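Local atomic coordinates of endoglucanase (Komagataeibacter sucrofermentans, PDB entry 6VC5), a protein that probably hydrolyses internal beta-1,4-glucosidic linkages in cellulose and related beta-glucans, as a glycoside hydrolase of family 8. Residues 152-164 and 222-235. Sequence-based numbering, arbitrary orientation.
Sequences LNLSYYVMPSLMQ and DAIRVPLYLSWAHM
Two CH-pi contacts on neighbouring rings set this interface apart: Pro160 lays CG over the five-membered ring of Trp232, 3.4 Å from its centroid and 12° off the normal, while the backbone CA of Val158 sits over the centre of the Tyr229 ring at 4.0 Å. Both come from the start of helix 159-169, where Val158 is the N-cap, and both rings project from helix 225-232; the axes of 159-164 and 225-232 come within 9.3 Å at 38°. Tyr229 packs against the inverse gamma turns centred on Tyr157 and Val158, its edge atom CE2 3.5 Å from Ser155 O, with the methyls of Val158 near its phenol end. With Tyr229 cut back to an alanine, Val158 and the CD of Pro160 would probably lose the ring they pack on, opening a gap between the helices. Met159 CB meets Ala233 CB at 3.7 Å, and the chain of Met163, bent at chi3 (-68°), brings CE onto the same alanine while Met235 runs past in the opposite direction. Asn153 ND2 donates to Asp222 OD2 (3.0 Å) from above the carboxylate plane, and a water joins that oxygen to Tyr156 OH; Ser155 OG donates to Asn153 OD1 at 2.6 Å, fixing the amide's rotation. Thus apolar packing joins two helices of the family's (alpha/alpha)6 barrel, while Asn153 and the water together hold Asp222 OD2 in place.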
loop_
_atom_site.group_PDB
_atom_site.type_symbol
_atom_site.label_atom_id
_atom_site.label_comp_id
_atom_site.label_asym_id
_atom_site.label_seq_id
_atom_site.Cartn_x
_atom_site.Cartn_y
_atom_site.Cartn_z
ATOM N N LEU A 152 9.230 10.623 -2.664
ATOM C CA LEU A 152 8.031 9.858 -2.943
ATOM C C LEU A 152 8.247 8.409 -2.545
ATOM O O LEU A 152 9.360 7.878 -2.636
ATOM C CB LEU A 152 7.674 9.916 -4.446
ATOM C CG LEU A 152 7.529 11.295 -5.080
ATOM C CD1 LEU A 152 7.189 11.153 -6.570
ATOM C CD2 LEU A 152 6.459 12.101 -4.355
ATOM N N ASN A 153 7.181 7.771 -2.093
ATOM C CA ASN A 153 7.174 6.326 -1.902
ATOM C C ASN A 153 6.263 5.769 -2.988
ATOM O O ASN A 153 5.047 5.970 -2.944
ATOM C CB ASN A 153 6.684 5.978 -0.502
ATOM C CG ASN A 153 6.915 4.541 -0.163
ATOM O OD1 ASN A 153 6.635 3.658 -0.976
ATOM N ND2 ASN A 153 7.457 4.283 1.024
ATOM N N LEU A 154 6.852 5.091 -3.977
ATOM C CA LEU A 154 6.057 4.637 -5.119
ATOM C C LEU A 154 5.038 3.579 -4.707
ATOM O O LEU A 154 3.985 3.452 -5.333
ATOM C CB LEU A 154 6.984 4.129 -6.232
ATOM C CG LEU A 154 7.934 5.196 -6.801
ATOM C CD1 LEU A 154 8.878 4.585 -7.823
ATOM C CD2 LEU A 154 7.137 6.350 -7.400
ATOM N N SER A 155 5.317 2.824 -3.643
ATOM C CA SER A 155 4.360 1.845 -3.145
ATOM C C SER A 155 3.148 2.484 -2.491
ATOM O O SER A 155 2.196 1.767 -2.169
ATOM C CB SER A 155 5.021 0.892 -2.139
ATOM O OG SER A 155 5.186 1.499 -0.862
ATOM N N TYR A 156 3.155 3.803 -2.265
ATOM C CA TYR A 156 1.954 4.441 -1.747
ATOM C C TYR A 156 0.964 4.771 -2.853
ATOM O O TYR A 156 -0.152 5.211 -2.551
ATOM C CB TYR A 156 2.280 5.708 -0.941
ATOM C CG TYR A 156 2.945 5.489 0.412
ATOM C CD1 TYR A 156 3.538 4.272 0.749
ATOM C CD2 TYR A 156 2.991 6.512 1.347
ATOM C CE1 TYR A 156 4.168 4.089 1.981
ATOM C CE2 TYR A 156 3.615 6.339 2.575
ATOM C CZ TYR A 156 4.199 5.138 2.890
ATOM O OH TYR A 156 4.812 4.977 4.116
ATOM N N TYR A 157 1.343 4.575 -4.121
ATOM C CA TYR A 157 0.405 4.664 -5.240
ATOM C C TYR A 157 -0.418 3.381 -5.238
ATOM O O TYR A 157 -0.163 2.425 -5.980
ATOM C CB TYR A 157 1.145 4.840 -6.558
ATOM C CG TYR A 157 1.607 6.248 -6.843
ATOM C CD1 TYR A 157 0.889 7.073 -7.699
ATOM C CD2 TYR A 157 2.772 6.746 -6.269
ATOM C CE1 TYR A 157 1.316 8.359 -7.978
ATOM C CE2 TYR A 157 3.209 8.035 -6.538
ATOM C CZ TYR A 157 2.477 8.835 -7.399
ATOM O OH TYR A 157 2.918 10.114 -7.668
ATOM N N VAL A 158 -1.406 3.354 -4.352
ATOM C CA VAL A 158 -2.306 2.213 -4.234
ATOM C C VAL A 158 -3.247 2.297 -5.428
ATOM O O VAL A 158 -4.350 2.853 -5.340
ATOM C CB VAL A 158 -3.031 2.239 -2.875
ATOM C CG1 VAL A 158 -3.979 1.040 -2.725
ATOM C CG2 VAL A 158 -2.018 2.268 -1.722
ATOM N N MET A 159 -2.796 1.771 -6.563
ATOM C CA MET A 159 -3.476 2.058 -7.822
ATOM C C MET A 159 -4.957 1.682 -7.842
ATOM O O MET A 159 -5.748 2.481 -8.367
ATOM C CB MET A 159 -2.678 1.495 -9.009
ATOM C CG MET A 159 -1.348 2.228 -9.279
ATOM S SD MET A 159 -1.524 3.973 -9.777
ATOM C CE MET A 159 0.093 4.299 -10.538
ATOM N N PRO A 160 -5.407 0.544 -7.299
ATOM C CA PRO A 160 -6.861 0.274 -7.288
ATOM C C PRO A 160 -7.657 1.288 -6.487
ATOM O O PRO A 160 -8.860 1.473 -6.740
ATOM C CB PRO A 160 -6.957 -1.111 -6.642
ATOM C CG PRO A 160 -5.611 -1.738 -6.924
ATOM C CD PRO A 160 -4.621 -0.626 -6.853
ATOM N N SER A 161 -7.028 1.940 -5.507
ATOM C CA SER A 161 -7.723 2.979 -4.763
ATOM C C SER A 161 -7.837 4.269 -5.566
ATOM O O SER A 161 -8.875 4.945 -5.511
ATOM C CB SER A 161 -7.010 3.242 -3.439
ATOM O OG SER A 161 -7.810 4.093 -2.651
ATOM N N LEU A 162 -6.778 4.635 -6.301
ATOM C CA LEU A 162 -6.862 5.793 -7.189
ATOM C C LEU A 162 -7.914 5.580 -8.269
ATOM O O LEU A 162 -8.641 6.514 -8.625
ATOM C CB LEU A 162 -5.489 6.094 -7.802
ATOM C CG LEU A 162 -4.353 6.380 -6.817
ATOM C CD1 LEU A 162 -3.084 6.741 -7.584
ATOM C CD2 LEU A 162 -4.734 7.483 -5.860
ATOM N N MET A 163 -8.013 4.357 -8.803
ATOM C CA MET A 163 -9.036 4.057 -9.801
ATOM C C MET A 163 -10.428 4.187 -9.198
ATOM O O MET A 163 -11.360 4.679 -9.848
ATOM C CB MET A 163 -8.840 2.629 -10.322
ATOM C CG MET A 163 -7.455 2.289 -10.888
ATOM S SD MET A 163 -7.479 0.843 -11.977
ATOM C CE MET A 163 -7.843 -0.507 -10.890
ATOM N N GLN A 164 -10.592 3.732 -7.952
ATOM C CA GLN A 164 -11.878 3.873 -7.283
ATOM C C GLN A 164 -12.235 5.340 -7.083
ATOM O O GLN A 164 -13.396 5.733 -7.238
ATOM C CB GLN A 164 -11.843 3.145 -5.937
ATOM C CG GLN A 164 -13.139 3.219 -5.163
ATOM C CD GLN A 164 -14.272 2.476 -5.840
ATOM O OE1 GLN A 164 -15.360 3.023 -6.037
ATOM N NE2 GLN A 164 -14.027 1.227 -6.201
ATOM N N ASP A 222 8.912 -1.939 1.172
ATOM C CA ASP A 222 7.940 -1.026 0.581
ATOM C C ASP A 222 7.734 -1.292 -0.915
ATOM O O ASP A 222 6.632 -1.513 -1.374
ATOM C CB ASP A 222 8.421 0.432 0.710
ATOM C CG ASP A 222 8.445 0.959 2.148
ATOM O OD1 ASP A 222 9.401 0.653 2.880
ATOM O OD2 ASP A 222 7.562 1.738 2.523
ATOM N N ALA A 223 8.839 -1.328 -1.645
ATOM C CA ALA A 223 8.805 -1.373 -3.092
ATOM C C ALA A 223 8.188 -2.645 -3.649
ATOM O O ALA A 223 7.727 -2.654 -4.746
ATOM C CB ALA A 223 10.183 -1.122 -3.693
ATOM N N ILE A 224 8.133 -3.683 -2.842
ATOM C CA ILE A 224 7.640 -4.953 -3.326
ATOM C C ILE A 224 6.146 -4.822 -3.509
ATOM O O ILE A 224 5.620 -5.486 -4.379
ATOM C CB ILE A 224 7.873 -6.063 -2.259
ATOM C CG1 ILE A 224 7.420 -7.442 -2.740
ATOM C CG2 ILE A 224 7.116 -5.734 -0.982
ATOM C CD1 ILE A 224 8.249 -7.953 -3.888
ATOM N N ARG A 225 5.455 -3.836 -3.001
ATOM C CA ARG A 225 4.083 -3.615 -3.391
ATOM C C ARG A 225 3.873 -3.088 -4.807
ATOM O O ARG A 225 2.788 -3.124 -5.307
ATOM C CB ARG A 225 3.331 -2.815 -2.332
ATOM C CG ARG A 225 3.136 -3.624 -1.055
ATOM C CD ARG A 225 2.160 -3.017 -0.065
ATOM N NE ARG A 225 2.565 -3.367 1.297
ATOM C CZ ARG A 225 2.012 -4.307 2.068
ATOM N NH1 ARG A 225 2.496 -4.525 3.251
ATOM N NH2 ARG A 225 0.975 -5.012 1.677
ATOM N N VAL A 226 4.880 -2.430 -5.346
ATOM C CA VAL A 226 4.711 -1.770 -6.639
ATOM C C VAL A 226 4.266 -2.713 -7.759
ATOM O O VAL A 226 3.253 -2.472 -8.382
ATOM C CB VAL A 226 5.961 -0.954 -7.050
ATOM C CG1 VAL A 226 5.834 -0.440 -8.481
ATOM C CG2 VAL A 226 6.135 0.215 -6.089
ATOM N N PRO A 227 5.013 -3.773 -8.017
ATOM C CA PRO A 227 4.542 -4.694 -9.061
ATOM C C PRO A 227 3.161 -5.264 -8.761
ATOM O O PRO A 227 2.370 -5.467 -9.690
ATOM C CB PRO A 227 5.641 -5.772 -9.108
ATOM C CG PRO A 227 6.351 -5.659 -7.774
ATOM C CD PRO A 227 6.309 -4.197 -7.453
ATOM N N LEU A 228 2.824 -5.468 -7.484
ATOM C CA LEU A 228 1.494 -5.972 -7.147
ATOM C C LEU A 228 0.397 -4.973 -7.509
ATOM O O LEU A 228 -0.593 -5.336 -8.154
ATOM C CB LEU A 228 1.422 -6.342 -5.671
ATOM C CG LEU A 228 0.087 -7.010 -5.326
ATOM C CD1 LEU A 228 -0.036 -8.358 -6.029
ATOM C CD2 LEU A 228 -0.048 -7.164 -3.832
ATOM N N TYR A 229 0.549 -3.705 -7.104
ATOM C CA TYR A 229 -0.494 -2.719 -7.394
ATOM C C TYR A 229 -0.629 -2.472 -8.892
ATOM O O TYR A 229 -1.750 -2.296 -9.391
ATOM C CB TYR A 229 -0.242 -1.407 -6.641
ATOM C CG TYR A 229 -0.530 -1.466 -5.150
ATOM C CD1 TYR A 229 -1.700 -2.052 -4.672
ATOM C CD2 TYR A 229 0.353 -0.904 -4.225
ATOM C CE1 TYR A 229 -1.973 -2.102 -3.321
ATOM C CE2 TYR A 229 0.079 -0.951 -2.866
ATOM C CZ TYR A 229 -1.081 -1.555 -2.429
ATOM O OH TYR A 229 -1.367 -1.607 -1.082
ATOM N N LEU A 230 0.494 -2.448 -9.625
ATOM C CA LEU A 230 0.440 -2.254 -11.073
ATOM C C LEU A 230 -0.261 -3.420 -11.754
ATOM O O LEU A 230 -1.090 -3.215 -12.651
ATOM C CB LEU A 230 1.849 -2.096 -11.638
ATOM C CG LEU A 230 2.582 -0.808 -11.274
ATOM C CD1 LEU A 230 3.998 -0.842 -11.860
ATOM C CD2 LEU A 230 1.812 0.402 -11.764
ATOM N N SER A 231 0.052 -4.649 -11.342
ATOM C CA SER A 231 -0.625 -5.811 -11.917
ATOM C C SER A 231 -2.117 -5.784 -11.598
ATOM O O SER A 231 -2.961 -5.980 -12.483
ATOM C CB SER A 231 0.012 -7.095 -11.392
ATOM O OG SER A 231 -0.588 -8.219 -12.011
ATOM N N TRP A 232 -2.453 -5.525 -10.335
ATOM C CA TRP A 232 -3.844 -5.523 -9.886
ATOM C C TRP A 232 -4.675 -4.513 -10.675
ATOM O O TRP A 232 -5.808 -4.806 -11.079
ATOM C CB TRP A 232 -3.804 -5.181 -8.398
ATOM C CG TRP A 232 -5.064 -5.170 -7.594
ATOM C CD1 TRP A 232 -6.355 -5.278 -8.032
ATOM C CD2 TRP A 232 -5.129 -5.016 -6.179
ATOM N NE1 TRP A 232 -7.224 -5.206 -6.954
ATOM C CE2 TRP A 232 -6.487 -5.042 -5.809
ATOM C CE3 TRP A 232 -4.158 -4.869 -5.181
ATOM C CZ2 TRP A 232 -6.899 -4.914 -4.481
ATOM C CZ3 TRP A 232 -4.565 -4.740 -3.869
ATOM C CH2 TRP A 232 -5.926 -4.771 -3.529
ATOM N N ALA A 233 -4.111 -3.340 -10.947
ATOM C CA ALA A 233 -4.793 -2.284 -11.688
ATOM C C ALA A 233 -4.680 -2.420 -13.206
ATOM O O ALA A 233 -5.153 -1.527 -13.921
ATOM C CB ALA A 233 -4.254 -0.919 -11.259
ATOM N N HIS A 234 -4.065 -3.491 -13.716
ATOM C CA HIS A 234 -3.896 -3.708 -15.161
ATOM C C HIS A 234 -3.059 -2.607 -15.810
ATOM O O HIS A 234 -3.288 -2.217 -16.960
ATOM C CB HIS A 234 -5.241 -3.905 -15.866
ATOM C CG HIS A 234 -6.122 -4.917 -15.201
ATOM N ND1 HIS A 234 -5.819 -6.261 -15.171
ATOM C CD2 HIS A 234 -7.286 -4.777 -14.526
ATOM C CE1 HIS A 234 -6.767 -6.909 -14.517
ATOM N NE2 HIS A 234 -7.669 -6.032 -14.114
ATOM N N MET A 235 -2.067 -2.117 -15.068
ATOM C CA MET A 235 -1.185 -1.054 -15.526
ATOM C C MET A 235 0.249 -1.516 -15.724
ATOM O O MET A 235 1.106 -0.685 -16.048
ATOM C CB MET A 235 -1.179 0.122 -14.534
ATOM C CG MET A 235 -2.497 0.888 -14.394
ATOM S SD MET A 235 -2.445 2.069 -12.992
ATOM C CE MET A 235 -4.132 2.655 -12.980
HETATM O O HOH W 1 6.283 2.768 4.571
#